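Germination-specific N-acetylmuramoyl-L-alanine amidase, Autolysin (Clostridioides difficile, PDB 7RAG) probably hydrolyses the amide bond between N-acetylmuramic acid and L-alanine in peptidoglycan, as a zinc-dependent amidase that a lipoprotein activates allosterically during spore formation. Local coordinates at residues K17-D22 and A102-S107; N92-I97 and I161-D166; T123-D128 and V155-D160; K144-K149 and A198-I203. All coordinates share one frame; numbering follows the deposited sequence.

Interaction 1 (K17-D22 and A102-S107); sequences KTIILD and ANMFVS
I19 to D22 and M104 to S107 pair as neighbouring parallel strands, their short axes 20° apart. The ladder runs from I20 N to M104 O, from V106 N to I20 O at 2.7 Å, and from D22 N to V106 O. Just before the second strand begins, N103 grips T18 twice. Its backbone N bonds to T18 O, and its amide oxygen OD1 takes T18 N at 2.8 Å, on a lone pair in the carbonyl plane. Asparagine suits this place: CG lies beside the backbone N (chi1 -56°), and the short amide can stand in for a backbone carbonyl. The alkyl part of K17 crosses this amide at about a right angle, K17 CD lying 3.5 Å from N103 CG. These strands lie inside the mixed sheet of the Amidase_3 fold, and 104-111 carries the zinc ligand H109. I19, L21, M104 and V106 line one face, where I19 CD1 meets SE of M104, a selenomethionine here, at 4.0 Å and helices 41-58 and 191-211 pack against them. On the other face I20 CG2 abuts the edge of the F105 ring, near its plane, 3.4 Å from CD1. I20 CD1 reaches back to A102 CB at 3.5 Å. Further along, S107 OG donates to D22 OD2 (2.8 Å) on the anti side of the carboxylate, whose OD1 is held by T66 and R93.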
# COMPACT_ATOMS: atom_id res chain seq x y z
N LYS B 17 -16.73 14.67 -9.14
CA LYS B 17 -18.11 14.25 -9.19
C LYS B 17 -19.00 15.30 -8.52
O LYS B 17 -18.54 16.08 -7.68
CB LYS B 17 -18.26 12.91 -8.50
CG LYS B 17 -17.58 11.81 -9.25
CD LYS B 17 -18.24 11.63 -10.62
CE LYS B 17 -18.14 10.19 -11.11
NZ LYS B 17 -19.24 9.86 -12.08
N THR B 18 -20.25 15.34 -8.96
CA THR B 18 -21.29 16.13 -8.33
C THR B 18 -22.36 15.17 -7.85
O THR B 18 -22.86 14.34 -8.63
CB THR B 18 -21.84 17.18 -9.29
OG1 THR B 18 -20.77 18.04 -9.70
CG2 THR B 18 -22.91 18.05 -8.60
N ILE B 19 -22.70 15.26 -6.56
CA ILE B 19 -23.51 14.27 -5.86
C ILE B 19 -24.70 14.97 -5.22
O ILE B 19 -24.53 15.99 -4.53
CB ILE B 19 -22.67 13.54 -4.80
CG1 ILE B 19 -21.43 12.95 -5.48
CG2 ILE B 19 -23.47 12.44 -4.14
CD1 ILE B 19 -20.85 11.78 -4.76
N ILE B 20 -25.90 14.44 -5.43
CA ILE B 20 -27.09 14.96 -4.78
C ILE B 20 -27.30 14.16 -3.50
O ILE B 20 -27.43 12.93 -3.55
CB ILE B 20 -28.34 14.87 -5.67
CG1 ILE B 20 -28.13 15.63 -6.97
CG2 ILE B 20 -29.53 15.47 -4.95
CD1 ILE B 20 -28.97 15.05 -8.16
N LEU B 21 -27.33 14.88 -2.37
CA LEU B 21 -27.72 14.34 -1.07
C LEU B 21 -29.08 14.91 -0.66
O LEU B 21 -29.26 16.13 -0.62
CB LEU B 21 -26.68 14.66 -0.00
CG LEU B 21 -25.23 14.33 -0.35
CD1 LEU B 21 -24.33 14.71 0.85
CD2 LEU B 21 -25.03 12.86 -0.78
N ASP B 22 -30.02 14.01 -0.34
CA ASP B 22 -31.41 14.32 -0.02
C ASP B 22 -31.70 13.83 1.39
O ASP B 22 -31.82 12.62 1.61
CB ASP B 22 -32.35 13.66 -1.05
CG ASP B 22 -33.84 13.72 -0.65
OD1 ASP B 22 -34.38 14.85 -0.47
OD2 ASP B 22 -34.49 12.64 -0.54
N ALA B 102 -26.04 16.23 -12.22
CA ALA B 102 -25.24 15.55 -11.23
C ALA B 102 -24.81 14.17 -11.75
O ALA B 102 -25.31 13.66 -12.76
CB ALA B 102 -26.01 15.41 -9.93
N ASN B 103 -23.87 13.56 -11.04
CA ASN B 103 -23.43 12.21 -11.35
C ASN B 103 -24.14 11.16 -10.52
O ASN B 103 -24.15 10.00 -10.90
CB ASN B 103 -21.91 12.10 -11.16
CG ASN B 103 -21.15 13.12 -11.98
OD1 ASN B 103 -20.78 14.18 -11.49
ND2 ASN B 103 -20.95 12.82 -13.25
N MSE B 104 -24.78 11.54 -9.42
CA MSE B 104 -25.28 10.55 -8.48
C MSE B 104 -26.27 11.16 -7.51
O MSE B 104 -26.18 12.34 -7.20
CB MSE B 104 -24.10 9.92 -7.73
CG MSE B 104 -24.48 8.96 -6.64
SE MSE B 104 -22.89 8.46 -5.63
CE MSE B 104 -21.81 7.57 -7.06
N PHE B 105 -27.22 10.36 -7.04
CA PHE B 105 -28.25 10.81 -6.12
C PHE B 105 -28.32 9.86 -4.94
O PHE B 105 -28.51 8.65 -5.14
CB PHE B 105 -29.60 10.88 -6.81
CG PHE B 105 -30.74 11.12 -5.86
CD1 PHE B 105 -30.96 12.38 -5.33
CD2 PHE B 105 -31.60 10.09 -5.51
CE1 PHE B 105 -32.01 12.61 -4.46
CE2 PHE B 105 -32.65 10.30 -4.63
CZ PHE B 105 -32.86 11.56 -4.10
N VAL B 106 -28.19 10.39 -3.73
CA VAL B 106 -28.27 9.60 -2.50
C VAL B 106 -29.30 10.23 -1.58
O VAL B 106 -29.20 11.42 -1.23
CB VAL B 106 -26.91 9.48 -1.77
CG1 VAL B 106 -27.08 8.70 -0.49
CG2 VAL B 106 -25.88 8.81 -2.66
N SER B 107 -30.27 9.43 -1.17
CA SER B 107 -31.34 9.84 -0.28
C SER B 107 -31.14 9.15 1.07
O SER B 107 -30.88 7.95 1.11
CB SER B 107 -32.69 9.46 -0.89
OG SER B 107 -33.73 9.94 -0.06

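Interaction 2 (N92-I97 and I161-D166); sequences NRKEII and IYLLKD
R93 touches L163 through the base of its side chain, R93 CB lying 4.0 Å from L163 CD2. Its guanidinium leads elsewhere, to a salt bridge with D22 and to the backbone carbonyls of A23 and of H25, a residue whose side chain binds zinc. K94 carries most of the contact. Its CG is anti to the backbone N (chi1 -162°), and a bend at chi2 (68°) sends CD across the Y162 ring, 3.8 Å above its plane and offset toward the rim. NZ also stands over that face, 5.0 Å from the ring centroid, in a cation-pi contact. The ammonium then meets carbonyl oxygens of the 3-10 segment 162-164 and of K165 just after it, in the loop joining strands 156-158 and 171-178. NZ lies 2.9 Å from Y162 O and 2.7 Å from K165 O, with a weaker bond to L163 O, while N167 OD1 is a further acceptor. A long, flexible lysine suits this place: its methylenes can lie on an aromatic ring while its charge gathers several carbonyls. One helical turn on, I97 sets CD1 3.7 Å from L163 O, and its branched chain also packs on F105 of strand 104-111.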
# COMPACT_ATOMS: atom_id res chain seq x y z
N ASN B 92 -40.53 19.04 -6.16
CA ASN B 92 -39.43 19.99 -6.18
C ASN B 92 -38.07 19.29 -6.06
O ASN B 92 -37.12 19.63 -6.78
CB ASN B 92 -39.62 21.02 -5.07
CG ASN B 92 -40.71 22.04 -5.42
OD1 ASN B 92 -40.74 22.56 -6.54
ND2 ASN B 92 -41.61 22.32 -4.48
N ARG B 93 -37.97 18.29 -5.16
CA ARG B 93 -36.78 17.46 -5.10
C ARG B 93 -36.51 16.76 -6.44
O ARG B 93 -35.36 16.68 -6.90
CB ARG B 93 -36.93 16.44 -3.98
CG ARG B 93 -37.31 17.10 -2.69
CD ARG B 93 -37.12 16.22 -1.47
NE ARG B 93 -37.45 16.99 -0.29
CZ ARG B 93 -37.00 16.77 0.95
NH1 ARG B 93 -36.16 15.77 1.20
NH2 ARG B 93 -37.39 17.56 1.94
N LYS B 94 -37.57 16.28 -7.10
CA LYS B 94 -37.38 15.65 -8.40
C LYS B 94 -36.80 16.64 -9.40
O LYS B 94 -35.96 16.26 -10.22
CB LYS B 94 -38.70 15.09 -8.92
CG LYS B 94 -38.50 14.06 -10.03
CD LYS B 94 -37.85 12.80 -9.45
CE LYS B 94 -37.51 11.80 -10.52
NZ LYS B 94 -37.01 10.54 -9.92
N GLU B 95 -37.25 17.90 -9.37
CA GLU B 95 -36.73 18.87 -10.33
C GLU B 95 -35.26 19.19 -10.04
O GLU B 95 -34.47 19.42 -10.96
CB GLU B 95 -37.57 20.14 -10.32
N ILE B 96 -34.89 19.22 -8.76
CA ILE B 96 -33.49 19.40 -8.41
C ILE B 96 -32.66 18.27 -9.01
O ILE B 96 -31.57 18.50 -9.54
CB ILE B 96 -33.32 19.50 -6.89
CG1 ILE B 96 -33.95 20.80 -6.41
CG2 ILE B 96 -31.84 19.43 -6.51
CD1 ILE B 96 -33.97 20.93 -4.92
N ILE B 97 -33.18 17.04 -8.97
CA ILE B 97 -32.47 15.92 -9.60
C ILE B 97 -32.40 16.13 -11.10
O ILE B 97 -31.35 15.94 -11.72
CB ILE B 97 -33.14 14.58 -9.26
CG1 ILE B 97 -33.15 14.33 -7.74
CG2 ILE B 97 -32.40 13.42 -9.92
CD1 ILE B 97 -33.86 13.05 -7.37
N ILE B 161 -40.48 4.23 -4.92
CA ILE B 161 -39.85 5.46 -4.46
C ILE B 161 -39.73 6.39 -5.66
O ILE B 161 -38.87 6.20 -6.52
CB ILE B 161 -38.46 5.22 -3.85
CG1 ILE B 161 -38.47 4.07 -2.83
CG2 ILE B 161 -37.98 6.51 -3.24
CD1 ILE B 161 -39.05 4.41 -1.49
N TYR B 162 -40.58 7.42 -5.70
CA TYR B 162 -40.58 8.37 -6.80
C TYR B 162 -39.20 8.93 -7.08
O TYR B 162 -38.74 8.95 -8.23
CB TYR B 162 -41.56 9.51 -6.50
CG TYR B 162 -41.62 10.57 -7.56
CD1 TYR B 162 -41.85 10.23 -8.88
CD2 TYR B 162 -41.45 11.90 -7.25
CE1 TYR B 162 -41.90 11.20 -9.86
CE2 TYR B 162 -41.50 12.88 -8.23
CZ TYR B 162 -41.73 12.52 -9.54
OH TYR B 162 -41.77 13.49 -10.52
N LEU B 163 -38.50 9.38 -6.05
CA LEU B 163 -37.22 10.04 -6.30
C LEU B 163 -36.16 9.11 -6.88
O LEU B 163 -35.16 9.61 -7.38
CB LEU B 163 -36.70 10.68 -5.01
CG LEU B 163 -37.60 11.79 -4.43
CD1 LEU B 163 -36.96 12.38 -3.21
CD2 LEU B 163 -37.87 12.87 -5.45
N LEU B 164 -36.35 7.79 -6.85
CA LEU B 164 -35.38 6.90 -7.50
C LEU B 164 -35.78 6.49 -8.91
O LEU B 164 -34.93 5.94 -9.63
CB LEU B 164 -35.16 5.64 -6.67
CG LEU B 164 -34.72 5.78 -5.23
CD1 LEU B 164 -34.72 4.41 -4.59
CD2 LEU B 164 -33.36 6.41 -5.16
N LYS B 165 -37.02 6.73 -9.34
CA LYS B 165 -37.46 6.32 -10.67
C LYS B 165 -36.84 7.21 -11.74
O LYS B 165 -36.84 8.43 -11.62
CB LYS B 165 -38.98 6.40 -10.78
CG LYS B 165 -39.77 5.65 -9.74
CD LYS B 165 -41.25 5.54 -10.17
CE LYS B 165 -42.15 5.15 -8.98
NZ LYS B 165 -43.63 5.28 -9.22
N ASP B 166 -36.28 6.57 -12.78
CA ASP B 166 -35.98 7.20 -14.07
C ASP B 166 -35.12 8.46 -13.95
O ASP B 166 -35.45 9.51 -14.50
CB ASP B 166 -37.28 7.50 -14.80
CG ASP B 166 -38.06 6.26 -15.10
OD1 ASP B 166 -37.44 5.26 -15.53
OD2 ASP B 166 -39.30 6.28 -14.92

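Interaction 3 (T123-D128 and V155-D160); sequences TFYPKD and VKPRDD
F124 with R158 and Y125 with P157 form the close part of this contact between strands 123-126 and 156-158, parallel strands of a beta-alpha-beta unit connected by helix 130-147. R158 lays its alkyl chain by the phenylalanine ring, R158 CG 3.5 Å from F124 CD1. Its chain bends at chi2 and chi3, with NH1 3.7 Å above the ring plane, offset toward the rim. Ring and guanidinium are turned 78° apart, a cation-pi contact made edge-on by the arginine. On the other face, Y125 CG sits in the crowded position between backbone N and carbonyl carbon (chi1 67°), and P157 CA lies 3.7 Å above its ring in a CH-pi contact. P157 CB also meets Y125 CZ at 3.6 Å, the compact proline ring lying beside the aromatic one. Toward solvent the fit is looser: K127 and D159 come no nearer than K127 CB to D159 CB, 4.3 Å, although K127 N still bonds to R158 O at 2.7 Å. R158 NH2 reaches D160 OD2 almost straight, at 3.1 Å. Carboxylate and ring face together probably hold the guanidinium, while P157, on this chain's outermost strand, has no N-H to offer a further strand.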
# COMPACT_ATOMS: atom_id res chain seq x y z
N THR B 123 -30.03 -0.60 2.39
CA THR B 123 -29.95 0.19 1.17
C THR B 123 -30.92 -0.34 0.11
O THR B 123 -31.23 -1.53 0.06
CB THR B 123 -28.52 0.19 0.62
OG1 THR B 123 -27.61 0.22 1.72
CG2 THR B 123 -28.27 1.42 -0.23
N PHE B 124 -31.42 0.57 -0.71
CA PHE B 124 -32.33 0.24 -1.79
C PHE B 124 -31.84 0.94 -3.05
O PHE B 124 -31.16 1.97 -3.00
CB PHE B 124 -33.77 0.68 -1.51
CG PHE B 124 -34.31 0.26 -0.18
CD1 PHE B 124 -35.04 -0.91 -0.05
CD2 PHE B 124 -34.14 1.05 0.94
CE1 PHE B 124 -35.56 -1.29 1.18
CE2 PHE B 124 -34.65 0.67 2.16
CZ PHE B 124 -35.36 -0.49 2.28
N TYR B 125 -32.23 0.38 -4.19
CA TYR B 125 -31.92 0.88 -5.51
C TYR B 125 -33.16 0.73 -6.37
O TYR B 125 -33.97 -0.18 -6.12
CB TYR B 125 -30.74 0.12 -6.14
CG TYR B 125 -31.06 -1.34 -6.46
CD1 TYR B 125 -31.48 -1.72 -7.73
CD2 TYR B 125 -30.93 -2.32 -5.48
CE1 TYR B 125 -31.77 -3.02 -8.02
CE2 TYR B 125 -31.23 -3.64 -5.75
CZ TYR B 125 -31.64 -3.98 -7.03
OH TYR B 125 -31.93 -5.29 -7.32
N PRO B 126 -33.34 1.57 -7.38
CA PRO B 126 -34.53 1.46 -8.23
C PRO B 126 -34.47 0.19 -9.06
O PRO B 126 -33.44 -0.11 -9.67
CB PRO B 126 -34.46 2.71 -9.10
CG PRO B 126 -33.00 2.99 -9.21
CD PRO B 126 -32.40 2.58 -7.90
N LYS B 127 -35.59 -0.55 -9.10
CA LYS B 127 -35.63 -1.84 -9.78
C LYS B 127 -34.99 -1.75 -11.17
O LYS B 127 -35.15 -0.76 -11.88
CB LYS B 127 -37.08 -2.32 -9.90
CG LYS B 127 -37.23 -3.72 -10.49
CD LYS B 127 -38.70 -4.17 -10.59
CE LYS B 127 -39.39 -3.64 -11.85
NZ LYS B 127 -40.04 -4.74 -12.64
N ASP B 128 -34.18 -2.77 -11.50
CA ASP B 128 -33.63 -2.99 -12.84
C ASP B 128 -32.68 -1.90 -13.32
O ASP B 128 -32.52 -1.70 -14.53
CB ASP B 128 -34.73 -3.15 -13.89
CG ASP B 128 -35.53 -4.42 -13.70
OD1 ASP B 128 -34.95 -5.42 -13.23
OD2 ASP B 128 -36.73 -4.41 -14.06
N VAL B 155 -29.03 -5.65 -0.33
CA VAL B 155 -29.69 -4.55 -1.03
C VAL B 155 -30.98 -5.08 -1.64
O VAL B 155 -31.06 -6.24 -2.08
CB VAL B 155 -28.77 -3.93 -2.09
CG1 VAL B 155 -27.46 -3.50 -1.48
CG2 VAL B 155 -28.53 -4.90 -3.22
N LYS B 156 -32.02 -4.25 -1.62
CA LYS B 156 -33.32 -4.65 -2.13
C LYS B 156 -33.75 -3.67 -3.21
O LYS B 156 -33.50 -2.47 -3.09
CB LYS B 156 -34.38 -4.67 -1.02
CG LYS B 156 -34.11 -5.63 0.13
CD LYS B 156 -34.12 -7.07 -0.35
CE LYS B 156 -33.66 -8.02 0.76
NZ LYS B 156 -32.91 -9.21 0.25
N PRO B 157 -34.37 -4.16 -4.29
CA PRO B 157 -34.95 -3.24 -5.28
C PRO B 157 -36.25 -2.62 -4.78
O PRO B 157 -36.97 -3.19 -3.95
CB PRO B 157 -35.21 -4.16 -6.48
CG PRO B 157 -35.46 -5.46 -5.86
CD PRO B 157 -34.50 -5.56 -4.72
N ARG B 158 -36.55 -1.44 -5.30
CA ARG B 158 -37.81 -0.76 -5.07
C ARG B 158 -38.31 -0.24 -6.40
O ARG B 158 -37.54 0.01 -7.32
CB ARG B 158 -37.68 0.39 -4.06
CG ARG B 158 -37.20 -0.04 -2.67
CD ARG B 158 -38.26 -0.85 -1.92
NE ARG B 158 -39.43 -0.05 -1.55
CZ ARG B 158 -39.47 0.78 -0.51
NH1 ARG B 158 -38.39 0.90 0.26
NH2 ARG B 158 -40.57 1.47 -0.24
N ASP B 159 -39.62 -0.09 -6.50
CA ASP B 159 -40.21 0.54 -7.67
C ASP B 159 -41.29 1.52 -7.27
O ASP B 159 -42.06 1.97 -8.14
CB ASP B 159 -40.79 -0.51 -8.61
CG ASP B 159 -41.76 -1.42 -7.90
OD1 ASP B 159 -41.88 -1.29 -6.65
OD2 ASP B 159 -42.40 -2.27 -8.57
N ASP B 160 -41.38 1.86 -5.98
CA ASP B 160 -42.39 2.76 -5.43
C ASP B 160 -41.79 4.01 -4.80
O ASP B 160 -42.52 4.79 -4.17
CB ASP B 160 -43.24 2.01 -4.39
CG ASP B 160 -42.42 1.54 -3.19
OD1 ASP B 160 -41.17 1.42 -3.31
OD2 ASP B 160 -43.02 1.27 -2.13

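Interaction 4 (K144-K149 and A198-I203); sequences KRVVDK and AWAIYI. With EDO (1,2-ethanediol), chain D.
Beside V146 and A200, which meet CB to CB at 3.9 Å, R145 and W199, one from each helix, reach the same carboxylate of D85 of the lipoprotein chain, although no hydrogen bond passes between the two segments themselves. The contact joins the end of helix 130-147, which widens into a pi-type turn at 144-147, to helix 191-211; both belong to the alpha/beta fold of the Amidase_3 family. Alanine suits this place because it has nothing beyond CB, letting the helices come within 5.9 Å at the CA atoms of V146 and A200. V147 adds a methyl, CG2, at 4.2 Å from A200 CB. With W199 CG anti to its backbone N (chi1 179°), the indole offers its edge to V146 CG1, which lies in the ring plane 3.9 Å from W199 CD1, the two side chains crossing at about a right angle. One indole face is covered by I203 CG1, 3.5 Å above the plane. R145 crosses I203 obliquely, its guanidinium edge toward I203 CG2, while V146 CG2 lies over one face of that group. R145 NH1 makes a salt bridge to D85 of the lipoprotein chain and W199 NE1 a hydrogen bond; R145 NH2 also pairs with E142. The two helices thereby present a joint surface to the activating partner, whose I83 packs on V146 and V87 on I203. Farther round helix 191-211, a 1,2-ethanediol molecule, probably from the crystallisation liquor, joins S59 as a partner of Y202, whose OH lies 2.9 Å from the diol's O2.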
# COMPACT_ATOMS: atom_id res chain seq x y z
N LYS B 144 -22.19 -2.54 6.63
CA LYS B 144 -21.88 -3.73 7.40
C LYS B 144 -20.51 -3.64 8.05
O LYS B 144 -20.37 -3.82 9.26
CB LYS B 144 -21.95 -4.97 6.50
CG LYS B 144 -21.83 -6.29 7.25
CD LYS B 144 -21.57 -7.47 6.30
CE LYS B 144 -21.21 -8.74 7.08
NZ LYS B 144 -20.53 -9.82 6.26
N ARG B 145 -19.46 -3.36 7.26
CA ARG B 145 -18.10 -3.49 7.79
C ARG B 145 -17.81 -2.43 8.83
O ARG B 145 -17.16 -2.71 9.84
CB ARG B 145 -17.07 -3.39 6.67
CG ARG B 145 -15.63 -3.44 7.16
CD ARG B 145 -14.62 -3.12 6.04
NE ARG B 145 -14.81 -1.79 5.47
CZ ARG B 145 -14.25 -0.68 5.94
NH1 ARG B 145 -13.45 -0.72 6.99
NH2 ARG B 145 -14.47 0.49 5.36
N VAL B 146 -18.28 -1.20 8.61
CA VAL B 146 -17.95 -0.07 9.47
C VAL B 146 -18.91 0.04 10.64
O VAL B 146 -18.49 0.27 11.77
CB VAL B 146 -17.93 1.22 8.62
CG1 VAL B 146 -17.72 2.42 9.50
CG2 VAL B 146 -16.86 1.13 7.54
N VAL B 147 -20.21 -0.10 10.40
CA VAL B 147 -21.18 0.24 11.43
C VAL B 147 -21.55 -0.97 12.28
O VAL B 147 -21.68 -0.87 13.50
CB VAL B 147 -22.42 0.87 10.78
CG1 VAL B 147 -23.58 0.90 11.76
CG2 VAL B 147 -22.08 2.28 10.28
N ASP B 148 -21.77 -2.13 11.67
CA ASP B 148 -22.31 -3.25 12.42
C ASP B 148 -22.02 -4.54 11.64
O ASP B 148 -22.73 -4.83 10.66
CB ASP B 148 -23.80 -3.04 12.65
CG ASP B 148 -24.46 -4.19 13.36
OD1 ASP B 148 -23.74 -5.01 13.96
OD2 ASP B 148 -25.70 -4.26 13.30
N LYS B 149 -21.03 -5.30 12.09
CA LYS B 149 -20.71 -6.53 11.38
C LYS B 149 -21.81 -7.57 11.53
O LYS B 149 -21.86 -8.52 10.75
CB LYS B 149 -19.38 -7.10 11.87
CG LYS B 149 -18.20 -6.28 11.43
CD LYS B 149 -16.90 -6.84 11.99
CE LYS B 149 -15.73 -5.97 11.56
NZ LYS B 149 -15.75 -5.78 10.10
N ALA B 198 -22.14 8.22 8.17
CA ALA B 198 -21.71 9.04 7.05
C ALA B 198 -20.40 8.52 6.47
O ALA B 198 -20.25 8.42 5.26
CB ALA B 198 -21.58 10.50 7.48
N TRP B 199 -19.47 8.15 7.34
CA TRP B 199 -18.21 7.56 6.90
C TRP B 199 -18.44 6.29 6.08
O TRP B 199 -17.84 6.11 5.01
CB TRP B 199 -17.34 7.24 8.11
CG TRP B 199 -16.07 6.64 7.70
CD1 TRP B 199 -15.74 5.32 7.78
CD2 TRP B 199 -14.97 7.30 7.08
NE1 TRP B 199 -14.48 5.13 7.26
CE2 TRP B 199 -13.99 6.34 6.83
CE3 TRP B 199 -14.72 8.63 6.74
CZ2 TRP B 199 -12.78 6.65 6.24
CZ3 TRP B 199 -13.52 8.95 6.15
CH2 TRP B 199 -12.56 7.96 5.91
N ALA B 200 -19.33 5.41 6.54
CA ALA B 200 -19.60 4.19 5.78
C ALA B 200 -20.15 4.52 4.39
O ALA B 200 -19.71 3.96 3.38
CB ALA B 200 -20.55 3.28 6.55
N ILE B 201 -21.11 5.45 4.32
CA ILE B 201 -21.70 5.79 3.03
C ILE B 201 -20.65 6.42 2.11
O ILE B 201 -20.59 6.12 0.90
CB ILE B 201 -22.91 6.73 3.19
CG1 ILE B 201 -23.89 6.16 4.22
CG2 ILE B 201 -23.57 6.93 1.82
CD1 ILE B 201 -25.15 7.00 4.43
N TYR B 202 -19.83 7.30 2.67
CA TYR B 202 -18.80 7.97 1.89
C TYR B 202 -17.81 6.97 1.33
O TYR B 202 -17.44 7.04 0.14
CB TYR B 202 -18.11 9.01 2.78
CG TYR B 202 -16.76 9.49 2.33
CD1 TYR B 202 -16.62 10.33 1.22
CD2 TYR B 202 -15.61 9.14 3.04
CE1 TYR B 202 -15.37 10.79 0.83
CE2 TYR B 202 -14.36 9.58 2.66
CZ TYR B 202 -14.25 10.41 1.55
OH TYR B 202 -13.00 10.84 1.19
N ILE B 203 -17.40 6.00 2.14
CA ILE B 203 -16.48 4.97 1.65
C ILE B 203 -17.16 4.13 0.58
O ILE B 203 -16.54 3.78 -0.43
CB ILE B 203 -15.94 4.12 2.81
CG1 ILE B 203 -14.96 4.96 3.65
CG2 ILE B 203 -15.22 2.90 2.31
CD1 ILE B 203 -13.88 5.62 2.81
C1 EDO D . -11.70 14.15 4.49
O1 EDO D . -10.52 13.79 3.74
C2 EDO D . -12.73 13.06 4.29
O2 EDO D . -12.04 11.99 3.63

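How the interactions relate
Interactions 1 and 2 are joined by the salt bridge D22 OD1 to R93 NH1, 2.6 Å, and by F105 CE1 against I97 CD1 at 3.5 Å. Interaction 3 follows through the loop after strand 156-158, with L164 O 3.3 Å from P126 CB. All three approach the zinc site of H25, E41 and H109: the side chain of S107 is about 7 Å from the metal, and those of R93 and R158 about 9 Å. Interaction 4 lies away from that site, its nearest atoms about 5 Å from interaction 1 and its centre about 25 Å from that of interaction 2. It faces the lipoprotein; helix 130-147 ties it to interaction 3, nearest atoms about 7 Å apart.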